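Local coordinates for protein putative sarcosine dimethylglycine methyltransferase (Galdieria sulphuraria, PDB 2O57) that is probably an S-adenosylmethionine-dependent methyltransferase acting on sarcosine and dimethylglycine, at residues A[40-51]-A[59-69]; A[153-161]-A[182-190]. One frame throughout, in Å; residues are numbered along the deposited sequence.

Interaction 1. Residues A[40-51]-A[59-69]; sequences WGGEDIHVGLYK and IREASLRTDEW
S63 OG is held by three partners: the backbone N of H46 donates to it over 3.1 Å on a nearly straight path, and two waters sit against it. With OG anti to its own N (chi1 -179°), the hydroxyl reaches off the helix to the loop. One water goes on to D44 O and D67 OD2, the other to H46 ND1 and D67 OD1; Q157 is a further partner of D67.

One turn earlier, R60 bends at chi2 and chi3 and lays its guanidinium against W40 and E43. In the guanidinium plane R60 NH2 donates to W40 O (2.8 Å) and R60 NH1 to E43 O (2.8 Å), holding both ends of a type II' turn. E43 stacks its carboxylate on one face, planes 3° apart, a salt bridge of charges only; W40 CD1 lies over the opposite face, its indole almost perpendicular.

The 40-51 loop leaves helix 27-40 and wraps the start of helix 59-76 beside the methyltransferase core. There D44 binds the backbone N of Y93 and of G95, in a glycine-rich turn that in Rossmann-like methyltransferases usually serves the cofactor.

Further along, A62 O takes L49 N at 3.0 Å and the helical T66 N from opposite faces of its carbonyl plane. T66 OG1 donates to V47 O (2.7 Å) in the carbonyl plane, on a lone pair. A62 CB sits over the centre of the Y50 ring, 3.3 Å from the centroid, a CH-pi contact. R65 NH1, which also meets D57, donates to L49 O at 2.7 Å, and M76 of the second subunit packs on L49 and R65.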
loop_
_atom_site.group_PDB
_atom_site.type_symbol
_atom_site.label_atom_id
_atom_site.label_comp_id
_atom_site.label_asym_id
_atom_site.label_seq_id
_atom_site.Cartn_x
_atom_site.Cartn_y
_atom_site.Cartn_z
ATOM N N TRP A 40 8.779 -12.489 -21.903
ATOM C CA TRP A 40 8.615 -11.040 -21.723
ATOM C C TRP A 40 9.839 -10.200 -22.145
ATOM O O TRP A 40 9.843 -8.963 -21.987
ATOM C CB TRP A 40 8.233 -10.746 -20.262
ATOM C CG TRP A 40 6.881 -11.367 -19.904
ATOM C CD1 TRP A 40 5.652 -10.935 -20.302
ATOM C CD2 TRP A 40 6.662 -12.529 -19.100
ATOM N NE1 TRP A 40 4.667 -11.763 -19.802
ATOM C CE2 TRP A 40 5.264 -12.743 -19.046
ATOM C CE3 TRP A 40 7.516 -13.405 -18.395
ATOM C CZ2 TRP A 40 4.701 -13.805 -18.330
ATOM C CZ3 TRP A 40 6.946 -14.483 -17.685
ATOM C CH2 TRP A 40 5.559 -14.660 -17.647
ATOM N N GLY A 41 10.880 -10.865 -22.685
ATOM C CA GLY A 41 12.022 -10.138 -23.262
ATOM C C GLY A 41 12.690 -9.200 -22.258
ATOM O O GLY A 41 12.814 -9.492 -21.050
ATOM N N GLY A 42 13.139 -8.065 -22.748
ATOM C CA GLY A 42 13.926 -7.169 -21.928
ATOM C C GLY A 42 13.121 -6.173 -21.150
ATOM O O GLY A 42 13.683 -5.249 -20.565
ATOM N N GLU A 43 11.796 -6.337 -21.136
ATOM C CA GLU A 43 10.946 -5.425 -20.365
ATOM C C GLU A 43 10.565 -6.183 -19.102
ATOM O O GLU A 43 9.627 -7.013 -19.104
ATOM C CB GLU A 43 9.723 -4.990 -21.159
ATOM C CG GLU A 43 8.902 -3.921 -20.461
ATOM C CD GLU A 43 7.527 -3.683 -21.119
ATOM O OE1 GLU A 43 7.327 -4.143 -22.257
ATOM O OE2 GLU A 43 6.639 -3.065 -20.472
ATOM N N ASP A 44 11.323 -5.911 -18.040
ATOM C CA ASP A 44 11.336 -6.755 -16.843
ATOM C C ASP A 44 9.976 -6.872 -16.171
ATOM O O ASP A 44 9.266 -5.874 -16.053
ATOM C CB ASP A 44 12.329 -6.212 -15.834
ATOM C CG ASP A 44 13.725 -6.125 -16.390
ATOM O OD1 ASP A 44 14.547 -7.008 -16.097
ATOM O OD2 ASP A 44 13.995 -5.182 -17.119
ATOM N N ILE A 45 9.678 -8.093 -15.737
ATOM C CA ILE A 45 8.524 -8.472 -14.907
ATOM C C ILE A 45 8.849 -8.514 -13.407
ATOM O O ILE A 45 9.856 -9.119 -12.972
ATOM C CB ILE A 45 8.013 -9.893 -15.346
ATOM C CG1 ILE A 45 7.614 -9.889 -16.824
ATOM C CG2 ILE A 45 6.856 -10.447 -14.410
ATOM C CD1 ILE A 45 6.401 -8.937 -17.177
ATOM N N HIS A 46 7.943 -7.960 -12.606
ATOM C CA HIS A 46 8.012 -8.083 -11.159
ATOM C C HIS A 46 6.599 -8.407 -10.684
ATOM O O HIS A 46 5.674 -8.458 -11.513
ATOM C CB HIS A 46 8.516 -6.783 -10.490
ATOM C CG HIS A 46 9.817 -6.293 -11.057
ATOM N ND1 HIS A 46 9.874 -5.409 -12.111
ATOM C CD2 HIS A 46 11.099 -6.625 -10.770
ATOM C CE1 HIS A 46 11.139 -5.180 -12.426
ATOM N NE2 HIS A 46 11.907 -5.910 -11.628
ATOM N N VAL A 47 6.445 -8.630 -9.378
ATOM C CA VAL A 47 5.134 -9.019 -8.837
ATOM C C VAL A 47 4.093 -7.989 -9.261
ATOM O O VAL A 47 4.311 -6.822 -9.101
ATOM C CB VAL A 47 5.164 -9.253 -7.335
ATOM C CG1 VAL A 47 3.781 -9.649 -6.808
ATOM C CG2 VAL A 47 6.195 -10.391 -6.992
ATOM N N GLY A 48 2.989 -8.458 -9.844
ATOM C CA GLY A 48 1.997 -7.608 -10.464
ATOM C C GLY A 48 0.845 -7.198 -9.553
ATOM O O GLY A 48 0.617 -7.809 -8.507
ATOM N N LEU A 49 0.127 -6.167 -9.985
ATOM C CA LEU A 49 -1.159 -5.800 -9.396
ATOM C C LEU A 49 -2.247 -6.333 -10.366
ATOM O O LEU A 49 -2.382 -5.848 -11.492
ATOM C CB LEU A 49 -1.244 -4.274 -9.185
ATOM C CG LEU A 49 -0.270 -3.588 -8.194
ATOM C CD1 LEU A 49 -0.543 -2.053 -8.235
ATOM C CD2 LEU A 49 -0.450 -4.192 -6.772
ATOM N N TYR A 50 -2.974 -7.370 -9.941
ATOM C CA TYR A 50 -3.917 -8.116 -10.810
ATOM C C TYR A 50 -5.385 -7.664 -10.689
ATOM O O TYR A 50 -5.846 -7.292 -9.612
ATOM C CB TYR A 50 -3.809 -9.633 -10.581
ATOM C CG TYR A 50 -2.474 -10.137 -11.085
ATOM C CD1 TYR A 50 -2.343 -10.592 -12.414
ATOM C CD2 TYR A 50 -1.348 -10.136 -10.255
ATOM C CE1 TYR A 50 -1.114 -11.039 -12.927
ATOM C CE2 TYR A 50 -0.079 -10.563 -10.766
ATOM C CZ TYR A 50 0.022 -11.023 -12.088
ATOM O OH TYR A 50 1.256 -11.421 -12.562
ATOM N N LYS A 51 -6.095 -7.669 -11.813
ATOM C CA LYS A 51 -7.503 -7.255 -11.868
ATOM C C LYS A 51 -8.323 -8.543 -11.942
ATOM O O LYS A 51 -7.998 -9.412 -12.737
ATOM C CB LYS A 51 -7.721 -6.436 -13.143
ATOM C CG LYS A 51 -9.148 -6.005 -13.423
ATOM C CD LYS A 51 -9.167 -5.033 -14.634
ATOM C CE LYS A 51 -10.610 -4.686 -15.075
ATOM N NZ LYS A 51 -10.641 -3.621 -16.170
ATOM N N ILE A 59 -0.004 -11.112 -17.138
ATOM C CA ILE A 59 1.121 -10.808 -16.268
ATOM C C ILE A 59 1.792 -9.474 -16.693
ATOM O O ILE A 59 2.106 -8.649 -15.861
ATOM C CB ILE A 59 2.115 -11.993 -16.281
ATOM C CG1 ILE A 59 1.455 -13.220 -15.626
ATOM C CG2 ILE A 59 3.484 -11.597 -15.669
ATOM C CD1 ILE A 59 2.320 -14.476 -15.606
ATOM N N ARG A 60 2.007 -9.282 -17.992
ATOM C CA ARG A 60 2.555 -8.024 -18.516
ATOM C C ARG A 60 1.766 -6.810 -17.989
ATOM O O ARG A 60 2.339 -5.856 -17.461
ATOM C CB ARG A 60 2.507 -8.026 -20.069
ATOM C CG ARG A 60 2.799 -6.684 -20.738
ATOM C CD ARG A 60 4.243 -6.246 -20.550
ATOM N NE ARG A 60 5.160 -7.004 -21.397
ATOM C CZ ARG A 60 6.430 -7.279 -21.099
ATOM N NH1 ARG A 60 6.960 -6.868 -19.936
ATOM N NH2 ARG A 60 7.173 -7.970 -21.975
ATOM N N GLU A 61 0.451 -6.850 -18.168
ATOM C CA GLU A 61 -0.429 -5.751 -17.737
ATOM C C GLU A 61 -0.301 -5.523 -16.226
ATOM O O GLU A 61 -0.134 -4.399 -15.791
ATOM C CB GLU A 61 -1.894 -6.067 -18.093
ATOM C CG GLU A 61 -2.311 -5.693 -19.493
ATOM C CD GLU A 61 -2.344 -4.158 -19.697
ATOM O OE1 GLU A 61 -3.444 -3.536 -19.602
ATOM O OE2 GLU A 61 -1.257 -3.579 -19.920
ATOM N N ALA A 62 -0.405 -6.598 -15.426
ATOM C CA ALA A 62 -0.266 -6.489 -13.962
ATOM C C ALA A 62 1.110 -5.942 -13.514
ATOM O O ALA A 62 1.191 -5.137 -12.595
ATOM C CB ALA A 62 -0.506 -7.830 -13.311
ATOM N N SER A 63 2.188 -6.419 -14.142
ATOM C CA SER A 63 3.531 -5.942 -13.809
ATOM C C SER A 63 3.652 -4.426 -14.163
ATOM O O SER A 63 4.269 -3.677 -13.412
ATOM C CB SER A 63 4.601 -6.783 -14.511
ATOM O OG SER A 63 5.883 -6.335 -14.170
ATOM N N LEU A 64 3.077 -3.988 -15.278
ATOM C CA LEU A 64 2.984 -2.538 -15.589
ATOM C C LEU A 64 2.160 -1.741 -14.600
ATOM O O LEU A 64 2.523 -0.606 -14.282
ATOM C CB LEU A 64 2.411 -2.272 -16.993
ATOM C CG LEU A 64 3.352 -2.600 -18.123
ATOM C CD1 LEU A 64 2.538 -2.739 -19.401
ATOM C CD2 LEU A 64 4.442 -1.502 -18.244
ATOM N N ARG A 65 1.073 -2.327 -14.088
ATOM C CA ARG A 65 0.274 -1.659 -13.009
ATOM C C ARG A 65 1.158 -1.425 -11.771
ATOM O O ARG A 65 1.161 -0.333 -11.187
ATOM C CB ARG A 65 -0.948 -2.462 -12.619
ATOM C CG ARG A 65 -2.033 -2.538 -13.715
ATOM C CD ARG A 65 -3.370 -3.080 -13.205
ATOM N NE ARG A 65 -4.151 -3.593 -14.320
ATOM C CZ ARG A 65 -4.288 -4.885 -14.628
ATOM N NH1 ARG A 65 -3.773 -5.834 -13.860
ATOM N NH2 ARG A 65 -4.997 -5.236 -15.702
ATOM N N THR A 66 1.966 -2.437 -11.413
ATOM C CA THR A 66 2.923 -2.278 -10.316
ATOM C C THR A 66 3.885 -1.117 -10.585
ATOM O O THR A 66 4.129 -0.294 -9.692
ATOM C CB THR A 66 3.726 -3.569 -10.101
ATOM O OG1 THR A 66 2.903 -4.494 -9.428
ATOM C CG2 THR A 66 5.027 -3.329 -9.251
ATOM N N ASP A 67 4.438 -1.040 -11.807
ATOM C CA ASP A 67 5.406 0.018 -12.139
ATOM C C ASP A 67 4.767 1.426 -12.076
ATOM O O ASP A 67 5.355 2.356 -11.522
ATOM C CB ASP A 67 5.985 -0.196 -13.545
ATOM C CG ASP A 67 6.741 -1.472 -13.655
ATOM O OD1 ASP A 67 7.150 -2.012 -12.598
ATOM O OD2 ASP A 67 6.921 -1.942 -14.806
ATOM N N GLU A 68 3.552 1.548 -12.614
ATOM C CA GLU A 68 2.764 2.798 -12.542
ATOM C C GLU A 68 2.465 3.159 -11.095
ATOM O O GLU A 68 2.584 4.321 -10.715
ATOM C CB GLU A 68 1.437 2.677 -13.304
ATOM C CG GLU A 68 1.588 2.580 -14.831
ATOM C CD GLU A 68 1.996 3.884 -15.511
ATOM O OE1 GLU A 68 1.976 4.964 -14.865
ATOM O OE2 GLU A 68 2.312 3.828 -16.724
ATOM N N TRP A 69 2.046 2.169 -10.299
ATOM C CA TRP A 69 1.718 2.408 -8.870
ATOM C C TRP A 69 2.967 2.880 -8.110
ATOM O O TRP A 69 2.931 3.898 -7.419
ATOM C CB TRP A 69 1.124 1.141 -8.182
ATOM C CG TRP A 69 1.197 1.206 -6.664
ATOM C CD1 TRP A 69 0.523 2.084 -5.841
ATOM C CD2 TRP A 69 2.014 0.390 -5.797
ATOM N NE1 TRP A 69 0.880 1.860 -4.526
ATOM C CE2 TRP A 69 1.775 0.822 -4.470
ATOM C CE3 TRP A 69 2.911 -0.670 -6.020
ATOM C CZ2 TRP A 69 2.406 0.243 -3.374
ATOM C CZ3 TRP A 69 3.554 -1.253 -4.924
ATOM C CH2 TRP A 69 3.290 -0.793 -3.606
HETATM O O HOH W 1 1.717 -11.370 -20.274
HETATM O O HOH W 2 5.891 -4.880 -18.212
HETATM O O HOH W 3 6.954 -4.512 -15.663
HETATM O O HOH W 4 7.156 -4.486 -12.318
#

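Interaction 2. Residues A[153-161]-A[182-190]; sequences FIWSQDAFL and VMAITDPMK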
loop_
_atom_site.group_PDB
_atom_site.type_symbol
_atom_site.label_atom_id
_atom_site.label_comp_id
_atom_site.label_asym_id
_atom_site.label_seq_id
_atom_site.Cartn_x
_atom_site.Cartn_y
_atom_site.Cartn_z
ATOM N N PHE A 153 17.032 9.667 -5.537
ATOM C CA PHE A 153 16.133 8.550 -5.241
ATOM C C PHE A 153 16.752 7.200 -5.622
ATOM O O PHE A 153 17.702 7.120 -6.424
ATOM C CB PHE A 153 14.744 8.725 -5.913
ATOM C CG PHE A 153 14.771 8.625 -7.414
ATOM C CD1 PHE A 153 14.550 7.395 -8.051
ATOM C CD2 PHE A 153 14.988 9.767 -8.209
ATOM C CE1 PHE A 153 14.573 7.309 -9.469
ATOM C CE2 PHE A 153 15.003 9.692 -9.613
ATOM C CZ PHE A 153 14.787 8.447 -10.239
ATOM N N ILE A 154 16.252 6.168 -4.954
ATOM C CA ILE A 154 16.569 4.768 -5.213
ATOM C C ILE A 154 15.256 4.009 -5.492
ATOM O O ILE A 154 14.225 4.189 -4.795
ATOM C CB ILE A 154 17.310 4.080 -4.037
ATOM C CG1 ILE A 154 18.661 4.727 -3.823
ATOM C CG2 ILE A 154 17.453 2.521 -4.278
ATOM C CD1 ILE A 154 19.421 4.264 -2.499
ATOM N N TRP A 155 15.322 3.128 -6.485
ATOM C CA TRP A 155 14.209 2.285 -6.893
ATOM C C TRP A 155 14.751 0.879 -6.845
ATOM O O TRP A 155 15.857 0.615 -7.391
ATOM C CB TRP A 155 13.863 2.646 -8.335
ATOM C CG TRP A 155 12.857 1.767 -9.104
ATOM C CD1 TRP A 155 13.105 0.569 -9.739
ATOM C CD2 TRP A 155 11.483 2.081 -9.367
ATOM N NE1 TRP A 155 11.967 0.123 -10.393
ATOM C CE2 TRP A 155 10.955 1.028 -10.177
ATOM C CE3 TRP A 155 10.649 3.156 -9.015
ATOM C CZ2 TRP A 155 9.622 1.017 -10.632
ATOM C CZ3 TRP A 155 9.309 3.152 -9.460
ATOM C CH2 TRP A 155 8.821 2.092 -10.287
ATOM N N SER A 156 14.022 -0.033 -6.197
ATOM C CA SER A 156 14.462 -1.440 -6.198
ATOM C C SER A 156 13.249 -2.365 -6.149
ATOM O O SER A 156 12.528 -2.398 -5.155
ATOM C CB SER A 156 15.388 -1.686 -4.998
ATOM O OG SER A 156 15.911 -3.003 -5.033
ATOM N N GLN A 157 13.048 -3.151 -7.187
ATOM C CA GLN A 157 11.886 -4.039 -7.259
ATOM C C GLN A 157 12.303 -5.498 -7.149
ATOM O O GLN A 157 12.987 -6.036 -8.051
ATOM C CB GLN A 157 11.151 -3.823 -8.569
ATOM C CG GLN A 157 10.374 -2.521 -8.620
ATOM C CD GLN A 157 9.730 -2.335 -9.996
ATOM O OE1 GLN A 157 10.412 -2.296 -11.018
ATOM N NE2 GLN A 157 8.433 -2.228 -10.017
ATOM N N ASP A 158 11.937 -6.094 -6.014
ATOM C CA ASP A 158 12.075 -7.544 -5.741
ATOM C C ASP A 158 13.525 -8.025 -5.759
ATOM O O ASP A 158 13.790 -9.187 -6.006
ATOM C CB ASP A 158 11.222 -8.360 -6.735
ATOM C CG ASP A 158 9.732 -7.959 -6.694
ATOM O OD1 ASP A 158 9.319 -7.255 -5.733
ATOM O OD2 ASP A 158 8.996 -8.376 -7.609
ATOM N N ALA A 159 14.451 -7.124 -5.476
ATOM C CA ALA A 159 15.882 -7.465 -5.508
ATOM C C ALA A 159 16.477 -7.802 -4.139
ATOM O O ALA A 159 17.462 -8.544 -4.061
ATOM C CB ALA A 159 16.654 -6.321 -6.126
ATOM N N PHE A 160 15.956 -7.189 -3.075
ATOM C CA PHE A 160 16.551 -7.325 -1.718
ATOM C C PHE A 160 16.360 -8.762 -1.196
ATOM O O PHE A 160 17.155 -9.231 -0.381
ATOM C CB PHE A 160 15.882 -6.349 -0.730
ATOM C CG PHE A 160 16.347 -4.887 -0.821
ATOM C CD1 PHE A 160 16.976 -4.350 -1.965
ATOM C CD2 PHE A 160 16.149 -4.047 0.273
ATOM C CE1 PHE A 160 17.364 -2.992 -2.011
ATOM C CE2 PHE A 160 16.532 -2.711 0.241
ATOM C CZ PHE A 160 17.152 -2.178 -0.916
ATOM N N LEU A 161 15.327 -9.452 -1.698
ATOM C CA LEU A 161 15.029 -10.851 -1.338
ATOM C C LEU A 161 16.292 -11.726 -1.264
ATOM O O LEU A 161 16.465 -12.490 -0.309
ATOM C CB LEU A 161 14.002 -11.485 -2.328
ATOM C CG LEU A 161 13.673 -12.992 -2.200
ATOM C CD1 LEU A 161 12.997 -13.260 -0.887
ATOM C CD2 LEU A 161 12.765 -13.470 -3.316
ATOM N N VAL A 182 14.764 9.874 -1.492
ATOM C CA VAL A 182 13.666 8.971 -1.187
ATOM C C VAL A 182 13.964 7.604 -1.812
ATOM O O VAL A 182 14.444 7.533 -2.951
ATOM C CB VAL A 182 12.289 9.549 -1.675
ATOM C CG1 VAL A 182 11.134 8.520 -1.510
ATOM C CG2 VAL A 182 11.916 10.798 -0.857
HETATM N N MSE A 183 13.692 6.530 -1.073
HETATM C CA MSE A 183 13.854 5.203 -1.653
HETATM C C MSE A 183 12.524 4.484 -1.733
HETATM O O MSE A 183 11.810 4.385 -0.723
HETATM C CB MSE A 183 14.821 4.365 -0.822
HETATM C CG MSE A 183 14.868 2.905 -1.302
HETATM SE SE MSE A 183 16.456 1.903 -0.790
HETATM C CE MSE A 183 16.104 1.661 1.032
ATOM N N ALA A 184 12.222 3.923 -2.898
ATOM C CA ALA A 184 11.024 3.097 -3.066
ATOM C C ALA A 184 11.449 1.657 -3.364
ATOM O O ALA A 184 12.195 1.405 -4.321
ATOM C CB ALA A 184 10.115 3.650 -4.190
ATOM N N ILE A 185 10.983 0.710 -2.543
ATOM C CA ILE A 185 11.326 -0.710 -2.735
ATOM C C ILE A 185 10.099 -1.579 -2.729
ATOM O O ILE A 185 9.043 -1.204 -2.153
ATOM C CB ILE A 185 12.328 -1.272 -1.683
ATOM C CG1 ILE A 185 11.696 -1.356 -0.266
ATOM C CG2 ILE A 185 13.594 -0.443 -1.678
ATOM C CD1 ILE A 185 12.562 -2.171 0.721
ATOM N N THR A 186 10.216 -2.725 -3.398
ATOM C CA THR A 186 9.237 -3.807 -3.295
ATOM C C THR A 186 10.040 -5.100 -3.058
ATOM O O THR A 186 11.199 -5.184 -3.469
ATOM C CB THR A 186 8.285 -3.974 -4.560
ATOM O OG1 THR A 186 8.994 -4.475 -5.727
ATOM C CG2 THR A 186 7.461 -2.731 -4.865
ATOM N N ASP A 187 9.453 -6.081 -2.373
ATOM C CA ASP A 187 10.160 -7.338 -2.133
ATOM C C ASP A 187 9.168 -8.403 -1.726
ATOM O O ASP A 187 8.326 -8.180 -0.837
ATOM C CB ASP A 187 11.178 -7.120 -0.997
ATOM C CG ASP A 187 12.483 -7.932 -1.179
ATOM O OD1 ASP A 187 12.873 -8.226 -2.324
ATOM O OD2 ASP A 187 13.125 -8.230 -0.145
ATOM N N PRO A 188 9.282 -9.596 -2.321
ATOM C CA PRO A 188 8.583 -10.710 -1.684
ATOM C C PRO A 188 9.174 -10.860 -0.284
ATOM O O PRO A 188 10.399 -10.635 -0.083
ATOM C CB PRO A 188 8.978 -11.913 -2.540
ATOM C CG PRO A 188 9.389 -11.318 -3.912
ATOM C CD PRO A 188 10.064 -10.011 -3.513
HETATM N N MSE A 189 8.328 -11.174 0.694
HETATM C CA MSE A 189 8.770 -11.218 2.091
HETATM C C MSE A 189 7.958 -12.186 2.931
HETATM O O MSE A 189 6.995 -12.756 2.438
HETATM C CB MSE A 189 8.842 -9.813 2.741
HETATM C CG MSE A 189 7.820 -8.767 2.399
HETATM SE SE MSE A 189 8.387 -6.969 3.163
HETATM C CE MSE A 189 9.240 -6.052 1.887
ATOM N N LYS A 190 8.391 -12.414 4.168
ATOM C CA LYS A 190 7.571 -13.098 5.140
ATOM C C LYS A 190 6.770 -12.047 5.916
ATOM O O LYS A 190 7.168 -10.863 6.017
ATOM C CB LYS A 190 8.415 -14.000 6.077
ATOM C CG LYS A 190 9.345 -13.253 7.070
ATOM C CD LYS A 190 10.184 -14.232 7.973
ATOM C CE LYS A 190 10.551 -13.554 9.292
ATOM N NZ LYS A 190 11.575 -14.326 10.081
HETATM O O HOH W 5 14.052 -4.901 -3.777
#
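T186 holds OG1 between its backbone N and carbonyl carbon (chi1 70°), while D158 turns its carboxylate to the side of its own N (chi1 -57°), and the two groups meet where strand 151-157 ends. T186 OG1 donates to D158 OD1 at 2.8 Å, approaching from above the carboxylate plane; the same oxygen takes W286 NE1 from strand 284-293. D158 N in turn bonds T186 O, again from well above the carbonyl plane.

Behind this corner the strands run parallel in register, F153 beside V182 through Q157 beside T186. Their ladder includes A184 N to I154 O (2.8 Å) and T186 N to S156 O (2.9 Å). They are the neighbouring central strands of a Rossmann-like methyltransferase sheet, joined by a beta-alpha-beta crossover through helix 166-176. On the face that helix covers, I154 CG2 touches the selenium of M183 at 3.7 Å, and F160 CZ lies 4.0 Å from I185 CG2.

D187 reaches back to the turn after the first strand: OD1 of D187 receives L161 N at 2.8 Å on its syn lone pair, and OD2 binds Y217 OH. With D187 cut back to an alanine, L161 N and the Y217 hydroxyl would probably lose this partner, and the 159-161 turn would be freer to shift. A water bridges S156 OG, T186 O and F160 N, and S156 OG also bonds L89 O in the next strand.

How the interactions relate
Interaction 1 closes before interaction 2 opens along the chain, and their centres lie about 15 Å apart, yet they touch directly. Q157 NE2 stands 2.9 Å from D67 OD1 and V47 N 3.1 Å from D158 OD2, both probable hydrogen bonds, so the end of strand 151-157 is tied to helix 59-76 and to the 40-51 loop alike. H46 packs into the same corner, its CE1 3.3 Å from Q157 OE1. W286 of strand 284-293 touches side chains of both contacts. D44 and A159 each reach the glycine-rich turn, consistent with both interactions bordering the probable cofactor pocket.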